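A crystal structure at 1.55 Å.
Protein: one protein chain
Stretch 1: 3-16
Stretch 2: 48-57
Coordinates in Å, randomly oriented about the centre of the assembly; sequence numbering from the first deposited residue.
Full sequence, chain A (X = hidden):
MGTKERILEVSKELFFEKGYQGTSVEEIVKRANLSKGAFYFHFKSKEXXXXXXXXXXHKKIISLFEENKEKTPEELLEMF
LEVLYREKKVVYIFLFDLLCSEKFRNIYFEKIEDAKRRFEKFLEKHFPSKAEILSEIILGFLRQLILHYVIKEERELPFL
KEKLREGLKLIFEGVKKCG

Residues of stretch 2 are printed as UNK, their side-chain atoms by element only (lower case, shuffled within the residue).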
# COMPACT_ATOMS: atom_id res chain seq x y z
N THR A 3 14.58 -30.10 5.95
CA THR A 3 13.63 -30.17 4.86
C THR A 3 12.58 -29.08 4.93
O THR A 3 12.22 -28.50 3.90
CB THR A 3 12.95 -31.55 4.85
OG1 THR A 3 13.96 -32.56 4.69
CG2 THR A 3 11.97 -31.64 3.74
N LYS A 4 12.09 -28.77 6.14
CA LYS A 4 11.07 -27.72 6.26
C LYS A 4 11.66 -26.39 5.78
O LYS A 4 10.99 -25.62 5.07
CB LYS A 4 10.59 -27.60 7.70
CG LYS A 4 9.41 -26.68 7.86
CD LYS A 4 8.92 -26.60 9.32
CE LYS A 4 7.64 -25.77 9.42
NZ LYS A 4 7.01 -25.98 10.76
N GLU A 5 12.90 -26.12 6.18
CA GLU A 5 13.57 -24.90 5.77
C GLU A 5 13.74 -24.86 4.26
O GLU A 5 13.55 -23.82 3.63
CB GLU A 5 14.95 -24.79 6.42
CG GLU A 5 14.94 -24.39 7.89
CD GLU A 5 14.19 -25.35 8.76
OE1 GLU A 5 14.45 -26.58 8.68
OE2 GLU A 5 13.34 -24.86 9.55
N ARG A 6 14.09 -25.99 3.66
CA ARG A 6 14.26 -26.00 2.22
C ARG A 6 12.95 -25.71 1.49
O ARG A 6 12.92 -24.95 0.50
CB ARG A 6 14.85 -27.33 1.75
CG ARG A 6 16.30 -27.51 2.14
CD ARG A 6 17.09 -28.24 1.06
NE ARG A 6 16.78 -29.66 1.00
CZ ARG A 6 15.89 -30.23 0.19
NH1 ARG A 6 15.19 -29.50 -0.67
NH2 ARG A 6 15.73 -31.54 0.24
N ILE A 7 11.87 -26.31 1.96
CA ILE A 7 10.56 -26.08 1.35
C ILE A 7 10.22 -24.59 1.49
O ILE A 7 9.76 -23.97 0.54
CB ILE A 7 9.49 -26.91 2.05
CG1 ILE A 7 9.73 -28.39 1.76
CG2 ILE A 7 8.09 -26.50 1.60
CD1 ILE A 7 8.89 -29.34 2.62
N LEU A 8 10.44 -24.02 2.67
CA LEU A 8 10.14 -22.60 2.85
C LEU A 8 10.93 -21.72 1.88
O LEU A 8 10.39 -20.75 1.34
CB LEU A 8 10.43 -22.19 4.30
CG LEU A 8 9.35 -22.68 5.26
CD1 LEU A 8 9.86 -22.62 6.71
CD2 LEU A 8 8.10 -21.84 5.08
N GLU A 9 12.20 -22.05 1.67
CA GLU A 9 13.04 -21.24 0.77
C GLU A 9 12.58 -21.32 -0.67
O GLU A 9 12.48 -20.29 -1.35
CB GLU A 9 14.52 -21.64 0.91
CG GLU A 9 15.11 -21.26 2.28
CD GLU A 9 14.91 -19.78 2.60
OE1 GLU A 9 15.37 -18.93 1.80
OE2 GLU A 9 14.29 -19.47 3.64
N VAL A 10 12.27 -22.54 -1.13
CA VAL A 10 11.81 -22.73 -2.49
C VAL A 10 10.46 -22.03 -2.69
O VAL A 10 10.23 -21.42 -3.74
CB VAL A 10 11.67 -24.25 -2.80
CG1 VAL A 10 10.89 -24.47 -4.09
CG2 VAL A 10 13.07 -24.87 -2.94
N SER A 11 9.58 -22.12 -1.70
CA SER A 11 8.23 -21.53 -1.81
C SER A 11 8.33 -20.00 -1.84
O SER A 11 7.60 -19.34 -2.59
CB SER A 11 7.33 -21.99 -0.64
OG SER A 11 7.20 -23.41 -0.60
N LYS A 12 9.21 -19.44 -1.04
CA LYS A 12 9.38 -17.97 -1.06
C LYS A 12 9.85 -17.55 -2.43
O LYS A 12 9.38 -16.55 -2.99
CB LYS A 12 10.39 -17.52 0.01
CG LYS A 12 9.81 -17.46 1.40
CD LYS A 12 10.77 -16.83 2.41
CE LYS A 12 11.89 -17.77 2.76
NZ LYS A 12 12.49 -17.42 4.09
N GLU A 13 10.77 -18.33 -3.01
CA GLU A 13 11.27 -18.00 -4.33
C GLU A 13 10.18 -18.07 -5.40
O GLU A 13 10.02 -17.12 -6.17
CB GLU A 13 12.42 -18.95 -4.72
CG GLU A 13 13.75 -18.56 -4.08
CD GLU A 13 14.12 -17.11 -4.36
OE1 GLU A 13 13.93 -16.65 -5.52
OE2 GLU A 13 14.59 -16.43 -3.43
N LEU A 14 9.44 -19.18 -5.43
CA LEU A 14 8.39 -19.32 -6.44
C LEU A 14 7.25 -18.31 -6.25
O LEU A 14 6.77 -17.75 -7.21
CB LEU A 14 7.82 -20.74 -6.47
CG LEU A 14 8.85 -21.77 -6.93
CD1 LEU A 14 8.19 -23.12 -6.97
CD2 LEU A 14 9.44 -21.37 -8.30
N PHE A 15 6.81 -18.09 -5.00
CA PHE A 15 5.73 -17.12 -4.78
C PHE A 15 6.19 -15.71 -5.20
O PHE A 15 5.40 -14.93 -5.73
CB PHE A 15 5.31 -17.07 -3.31
CG PHE A 15 4.65 -18.34 -2.81
CD1 PHE A 15 4.08 -19.27 -3.68
CD2 PHE A 15 4.58 -18.58 -1.43
CE1 PHE A 15 3.43 -20.42 -3.18
CE2 PHE A 15 3.93 -19.73 -0.93
CZ PHE A 15 3.35 -20.64 -1.81
N PHE A 16 7.45 -15.37 -4.92
CA PHE A 16 8.00 -14.07 -5.31
C PHE A 16 7.99 -13.94 -6.83
O PHE A 16 7.55 -12.93 -7.39
CB PHE A 16 9.44 -13.93 -4.78
CG PHE A 16 10.16 -12.70 -5.26
CD1 PHE A 16 9.76 -11.44 -4.83
CD2 PHE A 16 11.22 -12.80 -6.15
CE1 PHE A 16 10.41 -10.29 -5.28
CE2 PHE A 16 11.87 -11.67 -6.60
CZ PHE A 16 11.47 -10.41 -6.17
N UNK A 48 -1.27 -23.31 4.92
CA UNK A 48 -0.40 -23.38 6.10
C UNK A 48 0.99 -22.89 5.72
O UNK A 48 1.66 -22.21 6.50
c UNK A 48 -1.03 -26.55 8.35
o UNK A 48 -1.95 -27.04 9.05
c UNK A 48 -0.25 -24.80 6.66
c UNK A 48 -1.38 -25.30 7.52
o UNK A 48 0.12 -27.05 8.30
N UNK A 49 1.44 -23.27 4.52
CA UNK A 49 2.75 -22.86 4.05
C UNK A 49 2.95 -21.35 3.95
O UNK A 49 3.94 -20.83 4.45
c UNK A 49 5.58 -23.41 2.57
c UNK A 49 3.03 -23.52 2.69
c UNK A 49 4.24 -23.01 1.89
c UNK A 49 4.15 -23.61 0.49
N UNK A 50 2.06 -20.64 3.28
CA UNK A 50 2.28 -19.20 3.17
C UNK A 50 2.12 -18.53 4.53
O UNK A 50 2.82 -17.57 4.84
c UNK A 50 1.76 -17.07 1.87
c UNK A 50 1.34 -18.54 2.10
c UNK A 50 1.16 -16.47 0.58
c UNK A 50 -0.08 -18.69 2.51
N UNK A 51 1.22 -19.06 5.36
CA UNK A 51 1.02 -18.49 6.68
C UNK A 51 2.33 -18.60 7.47
O UNK A 51 2.72 -17.65 8.13
c UNK A 51 -0.39 -18.58 8.78
c UNK A 51 -0.15 -19.19 7.40
o UNK A 51 -1.36 -19.02 6.64
N UNK A 52 3.01 -19.74 7.36
CA UNK A 52 4.28 -19.93 8.08
C UNK A 52 5.37 -19.00 7.58
O UNK A 52 6.19 -18.52 8.36
c UNK A 52 6.07 -21.69 8.67
c UNK A 52 6.02 -21.62 10.19
o UNK A 52 4.90 -21.54 10.74
c UNK A 52 4.73 -21.39 7.97
o UNK A 52 7.10 -21.65 10.83
N UNK A 53 5.40 -18.75 6.27
CA UNK A 53 6.39 -17.85 5.67
C UNK A 53 6.23 -16.47 6.31
O UNK A 53 7.22 -15.84 6.71
c UNK A 53 6.95 -16.53 3.57
c UNK A 53 6.17 -17.71 4.13
c UNK A 53 6.61 -19.01 3.44
c UNK A 53 6.37 -18.99 1.94
N UNK A 54 4.99 -16.01 6.39
CA UNK A 54 4.72 -14.71 6.98
C UNK A 54 5.04 -14.72 8.46
O UNK A 54 5.71 -13.79 8.97
c UNK A 54 2.92 -12.98 7.46
c UNK A 54 3.80 -13.21 4.47
c UNK A 54 2.96 -14.25 5.24
c UNK A 54 3.24 -14.32 6.76
N UNK A 55 4.61 -15.77 9.15
CA UNK A 55 4.84 -15.89 10.59
C UNK A 55 6.32 -15.83 10.94
O UNK A 55 6.72 -15.20 11.94
c UNK A 55 4.23 -17.18 11.11
o UNK A 55 2.15 -15.79 12.21
o UNK A 55 2.73 -16.16 14.30
c UNK A 55 4.02 -17.22 12.61
c UNK A 55 2.89 -16.32 13.07
N UNK A 56 7.16 -16.48 10.14
CA UNK A 56 8.58 -16.47 10.43
C UNK A 56 9.21 -15.09 10.22
O UNK A 56 10.09 -14.70 10.98
c UNK A 56 9.29 -17.55 9.62
n UNK A 56 11.70 -22.02 9.60
c UNK A 56 10.47 -22.24 10.06
c UNK A 56 9.80 -19.97 9.41
n UNK A 56 10.16 -23.39 10.61
c UNK A 56 8.99 -18.93 10.15
n UNK A 56 9.56 -21.28 9.98
N UNK A 57 8.75 -14.34 9.21
CA UNK A 57 9.30 -13.01 9.01
C UNK A 57 8.76 -12.09 10.11
O UNK A 57 9.48 -11.22 10.61
c UNK A 57 9.46 -11.01 7.44
c UNK A 57 8.99 -12.44 7.58
o UNK A 57 9.70 -13.22 6.61
O HOH W 1 8.03 -23.50 12.52

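Position 48 carries three side-chain carbons, the third bonded to two oxygens: an unbranched chain ending in a carboxylate. Three carbons rather than two make it glutamate, E48. It lies out of reach of stretch 1.

Position 49 has four carbons, forked at the second. One terminal carbon lies 3.9 Å from L8 CD2, the other 3.2 Å from S11 OG and 3.8 Å from F15 CZ. A fork at the second carbon identifies leucine, L49; CD1 lies near L8, I7 and S11, while CD2 comes nearer to S11 OG and also reaches F15. S11 OG donates to I7 O (2.9 Å), so its proton is used within its own helix while L49 CD2 packs against the oxygen.

Position 50 also has four carbons, but the fork is at CB and one arm is two carbons long. CB is 4.2 Å from F15 CE2, an oblique approach to the ring. The skeleton gives isoleucine, I50.

Position 51 shows one carbon bearing an oxygen and a carbon. Branching at CB with a hydroxyl is threonine, T51; it makes no contact with stretch 1.

Position 52 repeats the pattern of three carbons and a terminal pair of oxygens. Its CA-to-CB bond points toward stretch 1, its second carbon lies 4.1 Å from L8 CD2, and one oxygen stands 4.3 Å from K4 NZ, beyond salt-bridge range. It is glutamate, E52, and that oxygen is OE2.

Position 53 has four carbons, forked at CB with a two-carbon arm. Although its CA-to-CB bond points sideways, the side chain reaches stretch 1: the long arm's first carbon is 3.6 Å from L8 CD2 and its end 3.8 Å from F15 CE2, while the short arm is 3.7 Å from K12 CG. This is isoleucine, I53.

Position 54 has the same four-carbon, CB-forked skeleton and is isoleucine, I54, but it is out of reach of stretch 1. Position 55, with three carbons and two terminal oxygens, is glutamate, E55, likewise out of reach.

Position 56 has three carbons, a nitrogen, then a carbon carrying two more nitrogens. One terminal nitrogen lies 3.3 Å from E5 OE2, and the carbon between the nitrogens 3.4 Å from L8 CD1. That guanidinium defines arginine, R56. NH1 donates to E5 OE2 (159°) within a salt bridge at the edge of the group, while L8 CD1 lies over one face. NE donates to E52 OE2 (2.6 Å, 174°), a salt bridge within the helix.

Position 57, one carbon carrying an oxygen and a carbon, is threonine, T57, whose side chain comes no nearer to stretch 1 than the 5.6 Å between OG1 and K12 NZ.

The two helices cross almost perpendicularly, at −95°, with axes 10.4 Å apart at closest approach. Three knobs interlock there: L8 sits among L49, E52, I53 and R56; L49 among I7, L8, S11 and F15; I53 among L8, S11, K12 and F15. A polar network adjoins this apolar packing. One water accepts from K4 NZ (3.2 Å) and R56 NH2 (2.9 Å) and donates to E52 OE2 (2.7 Å), linking two like charges, K4 NZ and R56 NH2, only 4.1 Å apart, to a shared carboxylate. The contact buries 537 Å², summed over both sides.

Stretch 2 (48-57) ELITEIIERT
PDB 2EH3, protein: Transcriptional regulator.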